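Local coordinates for putative cytoplasmic protein (Salmonella typhimurium LT2, PDB 2Q02) that is of unknown function but binds zinc through a xylose isomerase-like TIM barrel and may act as an isomerase, at residues R26-L31 and Y63-V68. Numbering follows the deposited sequence. Where two conformers were deposited one is given.
Sequences RLVKRL and YGLEIV
Tyr63 lays its ring against the C-terminal half of helix 21-30, with Arg26 CA over one face, 4.0 Å from the ring centroid, a CH-pi contact offset toward the rim. Arg26 CB adds to this at 3.7 Å from Tyr63 CE1. With CG anti to the backbone N (chi1 -177°), the Arg26 chain runs beside the tyrosine in the same direction, and its guanidinium plane stands 85° from the ring. The ring lies across the helix, leaning toward its start, and its hydroxyl hydrogen-bonds Glu22 OE2, one turn before Arg26. Lys29 packs its CB 4.0 Å from Tyr63 CB, then bends at an off-staggered chi2 (123°); its CD, a carbon and no hydrogen-bond donor here, is modelled doubtfully close to Tyr63 O. Nearer the barrel, where Val28 also touches Val36 of strand 35-39, its CG1 meets Leu65 CD2 at 3.9 Å, and Phe25 touches both Tyr63 and Leu65. Gly64, at positive phi, is the C-prime residue of the Schellman motif closing helix 53-62. No hydrogen bond crosses between the segments: aliphatic and aromatic packing joins helix 21-30 to the turn between helix 53-62 and strand 66-73 of the TIM barrel, while the bond to Glu22 probably helps hold the ring in place over Arg26.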
# COMPACT_ATOMS: atom_id res chain seq x y z
N ARG A 26 -14.07 -13.35 4.35
CA ARG A 26 -15.07 -14.21 3.70
C ARG A 26 -15.45 -13.62 2.32
O ARG A 26 -15.62 -14.36 1.35
CB ARG A 26 -16.31 -14.40 4.60
CG ARG A 26 -17.37 -15.34 4.03
CD ARG A 26 -18.49 -15.66 5.02
NE ARG A 26 -19.04 -14.45 5.63
CZ ARG A 26 -19.26 -14.25 6.94
NH1 ARG A 26 -19.04 -15.21 7.84
NH2 ARG A 26 -19.75 -13.08 7.34
N LEU A 27 -15.55 -12.30 2.25
CA LEU A 27 -15.84 -11.60 0.99
C LEU A 27 -14.73 -11.81 -0.04
O LEU A 27 -15.01 -12.17 -1.20
CB LEU A 27 -16.05 -10.10 1.27
CG LEU A 27 -16.40 -9.14 0.14
CD1 LEU A 27 -17.13 -7.96 0.73
CD2 LEU A 27 -15.17 -8.71 -0.63
N VAL A 28 -13.48 -11.62 0.39
CA VAL A 28 -12.32 -11.79 -0.49
C VAL A 28 -12.24 -13.23 -1.04
O VAL A 28 -11.91 -13.43 -2.21
CB VAL A 28 -11.01 -11.40 0.23
CG1 VAL A 28 -9.78 -11.73 -0.62
CG2 VAL A 28 -11.01 -9.92 0.60
N LYS A 29 -12.56 -14.22 -0.21
CA LYS A 29 -12.62 -15.62 -0.67
C LYS A 29 -13.79 -15.83 -1.65
O LYS A 29 -13.60 -16.49 -2.68
CB LYS A 29 -12.64 -16.64 0.48
CG LYS A 29 -13.01 -18.10 0.06
CD LYS A 29 -11.93 -19.12 0.44
CE LYS A 29 -12.31 -20.58 0.06
NZ LYS A 29 -13.50 -21.10 0.82
N ARG A 30 -14.97 -15.26 -1.37
CA ARG A 30 -16.11 -15.32 -2.30
C ARG A 30 -15.72 -14.79 -3.69
O ARG A 30 -16.17 -15.32 -4.71
CB ARG A 30 -17.33 -14.54 -1.75
CG ARG A 30 -18.25 -15.32 -0.77
CD ARG A 30 -19.53 -14.53 -0.38
NE ARG A 30 -19.30 -13.65 0.78
CZ ARG A 30 -19.34 -12.32 0.78
NH1 ARG A 30 -19.64 -11.62 -0.30
NH2 ARG A 30 -19.09 -11.67 1.90
N LEU A 31 -14.89 -13.75 -3.74
CA LEU A 31 -14.41 -13.17 -5.01
C LEU A 31 -13.23 -13.93 -5.62
O LEU A 31 -12.72 -13.55 -6.68
CB LEU A 31 -13.99 -11.72 -4.78
CG LEU A 31 -15.13 -10.79 -4.40
CD1 LEU A 31 -14.61 -9.41 -4.05
CD2 LEU A 31 -16.15 -10.71 -5.55
N TYR A 63 -9.94 -19.08 5.09
CA TYR A 63 -10.38 -18.50 3.82
C TYR A 63 -9.27 -18.50 2.76
O TYR A 63 -9.42 -17.90 1.71
CB TYR A 63 -10.94 -17.10 4.07
CG TYR A 63 -12.18 -17.14 4.93
CD1 TYR A 63 -13.39 -17.55 4.40
CD2 TYR A 63 -12.13 -16.80 6.27
CE1 TYR A 63 -14.54 -17.61 5.19
CE2 TYR A 63 -13.27 -16.86 7.07
CZ TYR A 63 -14.47 -17.26 6.52
OH TYR A 63 -15.61 -17.32 7.29
N GLY A 64 -8.18 -19.21 3.05
CA GLY A 64 -7.10 -19.39 2.09
C GLY A 64 -6.41 -18.11 1.64
O GLY A 64 -6.06 -17.96 0.47
N LEU A 65 -6.19 -17.19 2.59
CA LEU A 65 -5.65 -15.86 2.30
C LEU A 65 -4.26 -15.69 2.86
O LEU A 65 -3.95 -16.17 3.96
CB LEU A 65 -6.52 -14.76 2.91
CG LEU A 65 -8.00 -14.84 2.56
CD1 LEU A 65 -8.75 -13.69 3.22
CD2 LEU A 65 -8.22 -14.84 1.05
N GLU A 66 -3.41 -15.03 2.08
CA GLU A 66 -2.13 -14.50 2.56
C GLU A 66 -2.33 -13.05 2.97
O GLU A 66 -2.82 -12.25 2.20
CB GLU A 66 -1.07 -14.57 1.46
CG GLU A 66 0.10 -13.59 1.65
CD GLU A 66 1.34 -13.88 0.78
OE1 GLU A 66 1.19 -14.09 -0.46
OE2 GLU A 66 2.47 -13.88 1.35
N ILE A 67 -1.93 -12.70 4.19
CA ILE A 67 -1.88 -11.31 4.60
C ILE A 67 -0.55 -10.75 4.10
O ILE A 67 0.49 -11.09 4.64
CB ILE A 67 -2.00 -11.16 6.12
CG1 ILE A 67 -3.36 -11.71 6.59
CG2 ILE A 67 -1.80 -9.68 6.53
CD1 ILE A 67 -3.48 -11.87 8.07
N VAL A 68 -0.58 -9.92 3.08
CA VAL A 68 0.63 -9.50 2.39
C VAL A 68 1.33 -8.38 3.14
O VAL A 68 2.54 -8.43 3.32
CB VAL A 68 0.37 -9.03 0.93
CG1 VAL A 68 1.67 -8.57 0.29
CG2 VAL A 68 -0.31 -10.16 0.09